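Local coordinates for peridinin-chlorophyll A protein (Amphidinium carterae, PDB 2C9E) that probably serves as a water-soluble light-harvesting antenna, holding peridinin and chlorophyll a and capturing solar energy in the blue-green range, at residues D12-I17 against E136-S141; E186-I191 against K310-T315. All blocks are in the same frame, centred on the assembly; numbering follows the deposited sequence.

Contact 1: residues D12-I17 against E136-S141; sequences DATYPI and EKAYDS. With DGD (digalactosyl diacyl glycerol (dgdg)), chain G.
Apolar packing carries the centre of this crossing. Ala13 and Ala138 set the register, their CA atoms 5.0 Å apart, and the small methyls let the axes of the two short segments close to 8.8 Å. CB of Ala13 points across the interface and comes down on the backbone of the other helix, 3.9 Å from CA of Ala138. Roughly at right angles to that approach, the long branch of Ile17, extended at chi2 174°, brings its CD1 tip to 3.7 Å from CB of Ala138, while CG2 of Thr14 reaches the same methyl at a looser distance. Ala138 is thus the shared floor for three side chains of 12-17.

The helices run antiparallel but splayed, at 143°, and close the first and last helices of the N-terminal peridinin-chlorophyll domain against each other. Alongside the crossing lies an acyl chain of digalactosyl diacyl glycerol, touching both helices: CG2 of Ile17 sits 3.6 Å from its CAB, and CB of Ala138 touches C5B. Tyr139, on the side of its helix turned away from 12-17, runs along the glycerol and galactose part, and O5E lies at the edge of its ring, in plane.

The polar atoms near the interface bond within their own helix or through water. OG of Ser141 donates to O of Ala138, 3.0 Å away, in the carbonyl plane on a lone pair, which leaves this hydroxyl resting against CB of Ala13. OG1 of Thr14 bonds back to O of Phe10. Lys137 folds its end toward the partner helix; NZ donates to a water at 2.8 Å that in turn donates to O of Ala13, and a second water, weakly held by NZ, bridges to O of Asp12.

Contact 2: residues E186-I191 against K310-T315; sequences EATYPI and KAAYET. With DGD (digalactosyl diacyl glycerol (dgdg)), chain K.
Helix 176-192 crosses helix 306-324 at one wall of a digalactosyl diacyl glycerol pocket, and the lipid makes contact with both helices. Its headgroup meets Tyr313, which springs from the side of its helix turned away from 186-191, with CG anti to the backbone N (chi1 177°). The phenol OH and sugar hydroxyl O3D are 2.5 Å apart, a very short hydrogen bond whose direction is not settled, and O2D lies in the ring plane at its edge, 3.3 Å from CE1. The same tyrosine also touches two peridinins.

Farther in, an acyl chain runs alongside the crossing. Ile191 rests on it with both branches, at two neighbouring points: CG2 is 3.5 Å from C9B, and CD1 meets C7B as well as CB of Ala312. That methyl of Ala312 in turn lies 3.6 Å from C5B, so protein and lipid carbons form one continuous apolar layer.

These are the first and last helices of the C-terminal peridinin-chlorophyll domain, antiparallel but inclined at 145°. Their nearest backbone pair is Ala187 with Ala312, and CB of Ala187 rests 3.9 Å from CA of Ala312. About one turn on from Ala312, Thr315 brings OG1 and CG2 to CB of Ala187 from the same side, at about equal distances. The crowded position of OG1 between backbone N and carbonyl carbon (chi1 62°) brings it back to O of Ala312, to which it donates at 2.5 Å, in the carbonyl plane on a lone pair; this bond fixes the side-chain rotation. CG2 of Thr188 adds a looser touch on Ala312, its own OG1 being bound to O of Phe184. Gln308 joins the two helices by donating NE2 to O of Ala187.

How the contacts relate
From the N terminus, helix 2-18 enters contact 1 first, and the chain then passes through six further helices before helix 132-152 returns to it, closing a loop with 118 residues between the segments. Only after that does helix 176-192 begin contact 2, whose loop of equal length is shut by helix 306-324. The two loops therefore lie in series, neither enclosing nor crossing the other, one in each half of the chain. The centres of contact 1 and contact 2 are about 50 Å apart, on opposite sides of the chain's centre. The nearest atoms of contact 1 and contact 2 are about 41 Å apart. Each ties the first helix of its half to the last, beside a separate galactolipid.

Contact 1: residues D12-I17 against E136-S141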
loop_
_atom_site.group_PDB
_atom_site.type_symbol
_atom_site.label_atom_id
_atom_site.label_comp_id
_atom_site.label_asym_id
_atom_site.label_seq_id
_atom_site.Cartn_x
_atom_site.Cartn_y
_atom_site.Cartn_z
ATOM N N ASP A 12 12.038 -18.469 12.035
ATOM C CA ASP A 12 13.388 -18.898 12.343
ATOM C C ASP A 12 14.259 -18.934 11.089
ATOM O O ASP A 12 15.410 -18.526 11.085
ATOM C CB ASP A 12 13.360 -20.301 12.954
ATOM C CG ASP A 12 12.879 -20.294 14.371
ATOM O OD1 ASP A 12 13.122 -19.246 15.001
ATOM O OD2 ASP A 12 12.290 -21.308 14.865
ATOM N N ALA A 13 13.705 -19.479 10.016
ATOM C CA ALA A 13 14.470 -19.618 8.809
ATOM C C ALA A 13 14.814 -18.316 8.092
ATOM O O ALA A 13 15.852 -18.230 7.407
ATOM C CB ALA A 13 13.714 -20.576 7.848
ATOM N N THR A 14 13.959 -17.304 8.269
ATOM C CA THR A 14 14.104 -16.061 7.536
ATOM C C THR A 14 14.742 -14.872 8.229
ATOM O O THR A 14 15.327 -13.986 7.557
ATOM C CB THR A 14 12.741 -15.638 6.998
ATOM O OG1 THR A 14 11.786 -15.599 8.069
ATOM C CG2 THR A 14 12.258 -16.625 5.971
ATOM N N TYR A 15 14.654 -14.858 9.562
ATOM C CA TYR A 15 15.190 -13.761 10.335
ATOM C C TYR A 15 16.638 -13.492 9.988
ATOM O O TYR A 15 16.995 -12.352 9.757
ATOM C CB TYR A 15 15.048 -14.018 11.850
ATOM C CG TYR A 15 15.341 -12.785 12.660
ATOM C CD1 TYR A 15 14.372 -11.783 12.821
ATOM C CD2 TYR A 15 16.614 -12.563 13.199
ATOM C CE1 TYR A 15 14.658 -10.599 13.492
ATOM C CE2 TYR A 15 16.919 -11.370 13.876
ATOM C CZ TYR A 15 15.941 -10.391 14.022
ATOM O OH TYR A 15 16.245 -9.212 14.685
ATOM N N PRO A 16 17.495 -14.532 9.922
ATOM C CA PRO A 16 18.922 -14.284 9.587
ATOM C C PRO A 16 19.121 -13.703 8.190
ATOM O O PRO A 16 20.071 -12.961 7.934
ATOM C CB PRO A 16 19.581 -15.680 9.728
ATOM C CG PRO A 16 18.686 -16.406 10.658
ATOM C CD PRO A 16 17.279 -15.970 10.193
ATOM N N ILE A 17 18.245 -14.061 7.259
ATOM C CA ILE A 17 18.338 -13.499 5.905
ATOM C C ILE A 17 17.877 -12.041 5.976
ATOM O O ILE A 17 18.480 -11.150 5.366
ATOM C CB ILE A 17 17.426 -14.286 4.920
ATOM C CG1 ILE A 17 17.931 -15.741 4.839
ATOM C CG2 ILE A 17 17.340 -13.525 3.552
ATOM C CD1 ILE A 17 17.050 -16.716 4.003
ATOM N N GLU A 136 17.263 -21.298 0.113
ATOM C CA GLU A 136 16.581 -22.547 -0.242
ATOM C C GLU A 136 15.880 -23.160 0.946
ATOM O O GLU A 136 14.730 -23.602 0.842
ATOM C CB GLU A 136 17.561 -23.519 -0.873
ATOM C CG GLU A 136 17.879 -23.091 -2.302
ATOM C CD GLU A 136 19.218 -23.627 -2.814
ATOM O OE1 GLU A 136 19.818 -24.534 -2.147
ATOM O OE2 GLU A 136 19.659 -23.121 -3.878
ATOM N N LYS A 137 16.581 -23.169 2.077
ATOM C CA LYS A 137 16.051 -23.674 3.327
ATOM C C LYS A 137 14.842 -22.789 3.732
ATOM O O LYS A 137 13.810 -23.293 4.164
ATOM C CB LYS A 137 17.163 -23.641 4.394
ATOM C CG LYS A 137 16.707 -24.006 5.822
ATOM C CD LYS A 137 17.910 -24.188 6.718
ATOM C CE LYS A 137 17.582 -23.730 8.090
ATOM N NZ LYS A 137 17.803 -22.221 8.127
ATOM N N ALA A 138 14.971 -21.480 3.599
ATOM C CA ALA A 138 13.859 -20.583 3.904
ATOM C C ALA A 138 12.622 -20.898 3.009
ATOM O O ALA A 138 11.489 -20.953 3.492
ATOM C CB ALA A 138 14.300 -19.147 3.690
ATOM N N TYR A 139 12.848 -21.120 1.719
ATOM C CA TYR A 139 11.743 -21.412 0.808
ATOM C C TYR A 139 11.067 -22.724 1.167
ATOM O O TYR A 139 9.841 -22.850 1.101
ATOM C CB TYR A 139 12.210 -21.450 -0.664
ATOM C CG TYR A 139 11.069 -21.734 -1.640
ATOM C CD1 TYR A 139 9.989 -20.848 -1.759
ATOM C CD2 TYR A 139 11.050 -22.895 -2.404
ATOM C CE1 TYR A 139 8.941 -21.119 -2.603
ATOM C CE2 TYR A 139 9.994 -23.176 -3.256
ATOM C CZ TYR A 139 8.953 -22.280 -3.349
ATOM O OH TYR A 139 7.936 -22.514 -4.238
ATOM N N ASP A 140 11.836 -23.731 1.548
ATOM C CA ASP A 140 11.134 -24.946 1.929
ATOM C C ASP A 140 10.263 -24.722 3.157
ATOM O O ASP A 140 9.168 -25.282 3.242
ATOM C CB ASP A 140 12.086 -26.147 2.075
ATOM C CG ASP A 140 11.945 -27.103 0.866
ATOM O OD1 ASP A 140 12.432 -26.764 -0.244
ATOM O OD2 ASP A 140 11.256 -28.156 0.988
ATOM N N SER A 141 10.712 -23.863 4.077
ATOM C CA SER A 141 9.914 -23.572 5.273
ATOM C C SER A 141 8.719 -22.671 4.888
ATOM O O SER A 141 7.669 -22.739 5.512
ATOM C CB SER A 141 10.773 -22.914 6.367
ATOM O OG SER A 141 10.704 -21.497 6.299
HETATM C C1A DGD G . 5.564 -13.979 -4.591
HETATM C C2A DGD G . 5.571 -12.486 -4.379
HETATM C C3A DGD G . 4.309 -11.797 -5.002
HETATM C C4A DGD G . 4.104 -10.409 -4.463
HETATM C C5A DGD G . 2.636 -10.045 -4.373
HETATM C C6A DGD G . 2.410 -8.600 -4.018
HETATM C C7A DGD G . 2.818 -8.250 -2.588
HETATM C C8A DGD G . 3.060 -6.700 -2.380
HETATM C C9A DGD G . 1.943 -6.028 -1.469
HETATM C CAA DGD G . 2.393 -5.894 -0.034
HETATM C CBA DGD G . 1.449 -5.198 0.957
HETATM C CCA DGD G . 1.096 -3.734 0.697
HETATM C CDA DGD G . 0.259 -3.225 1.906
HETATM C CEA DGD G . -0.160 -1.748 1.850
HETATM C CFA DGD G . 1.016 -0.729 1.973
HETATM C CGA DGD G . 1.160 -0.204 3.414
HETATM C CHA DGD G . 2.517 0.438 3.694
HETATM C CIA DGD G . 3.712 -0.296 3.108
HETATM O O1A DGD G . 4.826 -14.421 -5.479
HETATM C C1B DGD G . 8.953 -16.798 -2.078
HETATM C C2B DGD G . 8.987 -16.598 -0.585
HETATM C C3B DGD G . 10.365 -16.181 -0.090
HETATM C C4B DGD G . 11.311 -17.381 -0.021
HETATM C C5B DGD G . 12.284 -17.304 1.130
HETATM C C6B DGD G . 13.696 -17.131 0.587
HETATM C C7B DGD G . 14.357 -15.849 1.121
HETATM C C8B DGD G . 13.716 -15.364 2.391
HETATM C C9B DGD G . 13.192 -13.947 2.275
HETATM C CAB DGD G . 13.758 -13.116 3.435
HETATM C CBB DGD G . 13.162 -11.759 3.487
HETATM C CCB DGD G . 12.939 -11.374 4.911
HETATM C CDB DGD G . 11.477 -11.093 5.191
HETATM C CEB DGD G . 10.837 -12.292 5.776
HETATM C CFB DGD G . 10.349 -13.242 4.733
HETATM C CGB DGD G . 9.215 -12.640 3.915
HETATM C CHB DGD G . 8.919 -13.504 2.696
HETATM C CIB DGD G . 9.663 -13.041 1.429
HETATM O O1B DGD G . 10.009 -16.637 -2.732
HETATM O O1G DGD G . 6.644 -14.684 -4.356
HETATM C C1G DGD G . 6.496 -16.044 -4.595
HETATM C C2G DGD G . 7.791 -16.696 -4.109
HETATM O O2G DGD G . 7.775 -16.605 -2.628
HETATM C C3G DGD G . 7.818 -18.146 -4.611
HETATM O O3G DGD G . 8.178 -17.946 -5.999
HETATM C C1D DGD G . 8.079 -19.105 -6.797
HETATM C C2D DGD G . 8.031 -18.706 -8.312
HETATM O O2D DGD G . 6.846 -17.948 -8.566
HETATM C C3D DGD G . 7.952 -19.974 -9.128
HETATM O O3D DGD G . 7.892 -19.651 -10.532
HETATM C C4D DGD G . 9.121 -20.910 -8.791
HETATM O O4D DGD G . 10.354 -20.334 -9.190
HETATM C C5D DGD G . 9.175 -21.120 -7.292
HETATM O O5D DGD G . 10.555 -23.070 -7.318
HETATM C C6D DGD G . 10.518 -21.713 -6.930
HETATM O O6D DGD G . 9.230 -19.902 -6.553
HETATM C C1E DGD G . 11.766 -23.357 -8.039
HETATM C C2E DGD G . 11.473 -24.426 -9.078
HETATM O O2E DGD G . 10.498 -23.922 -10.019
HETATM C C3E DGD G . 10.894 -25.660 -8.305
HETATM O O3E DGD G . 10.692 -26.759 -9.202
HETATM C C4E DGD G . 11.898 -26.047 -7.224
HETATM O O4E DGD G . 13.156 -26.302 -7.846
HETATM C C5E DGD G . 12.062 -24.841 -6.274
HETATM O O6E DGD G . 12.729 -23.893 -7.101
HETATM C C6E DGD G . 12.980 -25.198 -5.097
HETATM O O5E DGD G . 12.302 -26.023 -4.145
HETATM O O HOH W 1 17.720 -19.874 10.469
HETATM O O HOH W 2 17.209 -20.222 6.207
#

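Contact 2: residues E186-I191 against K310-T315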
loop_
_atom_site.group_PDB
_atom_site.type_symbol
_atom_site.label_atom_id
_atom_site.label_comp_id
_atom_site.label_asym_id
_atom_site.label_seq_id
_atom_site.Cartn_x
_atom_site.Cartn_y
_atom_site.Cartn_z
ATOM N N GLU A 186 -14.292 18.166 -9.635
ATOM C CA GLU A 186 -14.357 18.987 -10.835
ATOM C C GLU A 186 -13.093 19.817 -11.101
ATOM O O GLU A 186 -12.708 20.000 -12.265
ATOM C CB GLU A 186 -15.596 19.909 -10.796
ATOM C CG GLU A 186 -16.962 19.186 -11.092
ATOM C CD GLU A 186 -16.899 18.106 -12.223
ATOM O OE1 GLU A 186 -16.113 17.121 -12.099
ATOM O OE2 GLU A 186 -17.648 18.212 -13.237
ATOM N N ALA A 187 -12.426 20.297 -10.053
ATOM C CA ALA A 187 -11.236 21.105 -10.304
ATOM C C ALA A 187 -9.961 20.284 -10.569
ATOM O O ALA A 187 -9.014 20.773 -11.223
ATOM C CB ALA A 187 -10.998 22.062 -9.143
ATOM N N THR A 188 -9.936 19.051 -10.050
ATOM C CA THR A 188 -8.751 18.190 -10.199
ATOM C C THR A 188 -8.806 17.272 -11.422
ATOM O O THR A 188 -7.758 16.939 -11.977
ATOM C CB THR A 188 -8.500 17.356 -8.922
ATOM O OG1 THR A 188 -9.700 16.661 -8.524
ATOM C CG2 THR A 188 -8.047 18.248 -7.802
ATOM N N TYR A 189 -9.997 16.862 -11.855
ATOM C CA TYR A 189 -10.094 16.008 -13.042
ATOM C C TYR A 189 -9.265 16.556 -14.225
ATOM O O TYR A 189 -8.504 15.806 -14.853
ATOM C CB TYR A 189 -11.557 15.807 -13.472
ATOM C CG TYR A 189 -11.721 14.717 -14.514
ATOM C CD1 TYR A 189 -11.539 14.979 -15.889
ATOM C CD2 TYR A 189 -11.980 13.394 -14.125
ATOM C CE1 TYR A 189 -11.604 13.943 -16.842
ATOM C CE2 TYR A 189 -12.044 12.353 -15.048
ATOM C CZ TYR A 189 -11.853 12.624 -16.402
ATOM O OH TYR A 189 -11.873 11.571 -17.283
ATOM N N PRO A 190 -9.375 17.871 -14.539
ATOM C CA PRO A 190 -8.593 18.435 -15.663
ATOM C C PRO A 190 -7.081 18.422 -15.467
ATOM O O PRO A 190 -6.307 18.581 -16.405
ATOM C CB PRO A 190 -9.128 19.854 -15.796
ATOM C CG PRO A 190 -10.510 19.774 -15.109
ATOM C CD PRO A 190 -10.273 18.878 -13.953
ATOM N N ILE A 191 -6.652 18.289 -14.231
ATOM C CA ILE A 191 -5.225 18.195 -13.924
ATOM C C ILE A 191 -4.861 16.696 -14.060
ATOM O O ILE A 191 -3.859 16.330 -14.677
ATOM C CB ILE A 191 -4.961 18.674 -12.473
ATOM C CG1 ILE A 191 -5.442 20.116 -12.353
ATOM C CG2 ILE A 191 -3.511 18.497 -12.125
ATOM C CD1 ILE A 191 -5.166 20.815 -11.031
ATOM N N LYS A 310 -3.433 25.986 -8.600
ATOM C CA LYS A 310 -3.749 26.949 -7.553
ATOM C C LYS A 310 -5.248 27.013 -7.383
ATOM O O LYS A 310 -5.742 27.043 -6.277
ATOM C CB LYS A 310 -3.173 28.320 -7.906
ATOM C CG LYS A 310 -1.687 28.394 -7.559
ATOM C CD LYS A 310 -0.936 29.558 -8.215
ATOM C CE LYS A 310 0.568 29.464 -7.863
ATOM N NZ LYS A 310 1.457 30.024 -8.950
ATOM N N ALA A 311 -5.978 27.009 -8.489
ATOM C CA ALA A 311 -7.440 27.043 -8.422
ATOM C C ALA A 311 -7.987 25.773 -7.724
ATOM O O ALA A 311 -8.977 25.829 -6.970
ATOM C CB ALA A 311 -8.017 27.141 -9.819
ATOM N N ALA A 312 -7.326 24.644 -7.979
ATOM C CA ALA A 312 -7.720 23.386 -7.406
ATOM C C ALA A 312 -7.432 23.385 -5.905
ATOM O O ALA A 312 -8.245 22.893 -5.113
ATOM C CB ALA A 312 -6.976 22.229 -8.108
ATOM N N TYR A 313 -6.279 23.934 -5.518
ATOM C CA TYR A 313 -5.913 24.014 -4.108
ATOM C C TYR A 313 -7.032 24.705 -3.322
ATOM O O TYR A 313 -7.334 24.322 -2.170
ATOM C CB TYR A 313 -4.636 24.811 -3.930
ATOM C CG TYR A 313 -4.229 24.990 -2.473
ATOM C CD1 TYR A 313 -3.706 23.920 -1.731
ATOM C CD2 TYR A 313 -4.358 26.239 -1.826
ATOM C CE1 TYR A 313 -3.320 24.098 -0.406
ATOM C CE2 TYR A 313 -3.985 26.410 -0.493
ATOM C CZ TYR A 313 -3.464 25.344 0.208
ATOM O OH TYR A 313 -3.042 25.504 1.522
ATOM N N GLU A 314 -7.652 25.725 -3.916
ATOM C CA GLU A 314 -8.727 26.366 -3.189
ATOM C C GLU A 314 -9.828 25.333 -2.939
ATOM O O GLU A 314 -10.326 25.244 -1.814
ATOM C CB GLU A 314 -9.272 27.599 -3.927
ATOM C CG GLU A 314 -8.259 28.708 -4.050
ATOM C CD GLU A 314 -7.626 29.077 -2.709
ATOM O OE1 GLU A 314 -8.377 29.233 -1.722
ATOM O OE2 GLU A 314 -6.383 29.224 -2.636
ATOM N N THR A 315 -10.210 24.536 -3.940
ATOM C CA THR A 315 -11.240 23.532 -3.659
ATOM C C THR A 315 -10.709 22.541 -2.629
ATOM O O THR A 315 -11.478 22.074 -1.784
ATOM C CB THR A 315 -11.698 22.731 -4.924
ATOM O OG1 THR A 315 -10.598 21.990 -5.467
ATOM C CG2 THR A 315 -12.250 23.678 -5.991
HETATM C C1A DGD K . 0.686 15.679 0.232
HETATM C C2A DGD K . 0.629 14.190 -0.138
HETATM C C3A DGD K . 1.727 13.355 0.535
HETATM C C4A DGD K . 1.470 13.136 2.041
HETATM C C5A DGD K . 2.297 11.977 2.590
HETATM C C6A DGD K . 1.547 10.739 3.119
HETATM C C7A DGD K . 0.326 10.285 2.325
HETATM C C8A DGD K . 0.351 8.763 1.995
HETATM C C9A DGD K . -0.714 8.434 0.907
HETATM C CAA DGD K . -0.176 8.416 -0.518
HETATM C CBA DGD K . -0.539 7.122 -1.327
HETATM C CCA DGD K . -1.636 6.182 -0.677
HETATM C CDA DGD K . -0.970 4.907 -0.138
HETATM C CEA DGD K . -1.932 3.843 0.295
HETATM C CFA DGD K . -2.296 2.767 -0.761
HETATM C CGA DGD K . -2.915 1.527 -0.024
HETATM C CHA DGD K . -2.936 0.241 -0.875
HETATM C CIA DGD K . -1.576 -0.098 -1.530
HETATM O O1A DGD K . 1.809 16.233 0.310
HETATM C C1B DGD K . -1.795 18.773 -2.111
HETATM C C2B DGD K . -2.991 19.667 -2.500
HETATM C C3B DGD K . -3.205 19.707 -4.016
HETATM C C4B DGD K . -4.360 20.619 -4.438
HETATM C C5B DGD K . -4.720 20.429 -5.924
HETATM C C6B DGD K . -3.521 20.653 -6.885
HETATM C C7B DGD K . -3.579 19.704 -8.073
HETATM C C8B DGD K . -3.735 18.230 -7.653
HETATM C C9B DGD K . -4.169 17.380 -8.853
HETATM C CAB DGD K . -3.790 15.878 -8.712
HETATM C CBB DGD K . -4.258 15.058 -9.892
HETATM C CCB DGD K . -5.636 14.439 -9.726
HETATM C CDB DGD K . -5.786 13.584 -8.472
HETATM C CEB DGD K . -6.387 14.400 -7.295
HETATM C CFB DGD K . -5.738 13.904 -6.024
HETATM C CGB DGD K . -5.626 14.903 -4.989
HETATM C CHB DGD K . -4.362 15.686 -5.087
HETATM C CIB DGD K . -4.237 16.511 -3.815
HETATM O O1B DGD K . -1.665 17.636 -2.634
HETATM O O1G DGD K . -0.435 16.405 -0.135
HETATM C C1G DGD K . -0.475 17.768 0.231
HETATM C C2G DGD K . 0.202 18.519 -0.925
HETATM O O2G DGD K . -0.699 19.377 -1.656
HETATM C C3G DGD K . 1.331 19.404 -0.365
HETATM O O3G DGD K . 0.729 20.277 0.614
HETATM C C1D DGD K . 0.777 21.662 0.279
HETATM C C2D DGD K . -0.101 22.363 1.326
HETATM O O2D DGD K . -1.456 21.905 1.215
HETATM C C3D DGD K . -0.039 23.877 1.070
HETATM O O3D DGD K . -0.798 24.567 2.053
HETATM C C4D DGD K . 1.418 24.349 1.127
HETATM O O4D DGD K . 1.899 24.266 2.465
HETATM C C5D DGD K . 2.288 23.453 0.217
HETATM O O5D DGD K . 3.845 25.143 -0.266
HETATM C C6D DGD K . 3.727 23.879 0.341
HETATM O O6D DGD K . 2.177 22.076 0.549
HETATM C C1E DGD K . 4.382 26.084 0.680
HETATM C C2E DGD K . 4.203 27.518 0.123
HETATM O O2E DGD K . 2.809 27.749 -0.149
HETATM C C3E DGD K . 4.963 27.649 -1.205
HETATM O O3E DGD K . 5.005 29.022 -1.592
HETATM C C4E DGD K . 6.404 27.024 -1.143
HETATM O O4E DGD K . 7.296 27.888 -0.429
HETATM C C5E DGD K . 6.357 25.638 -0.454
HETATM O O6E DGD K . 5.768 25.745 0.857
HETATM C C6E DGD K . 7.761 25.035 -0.354
HETATM O O5E DGD K . 7.760 23.721 0.188
#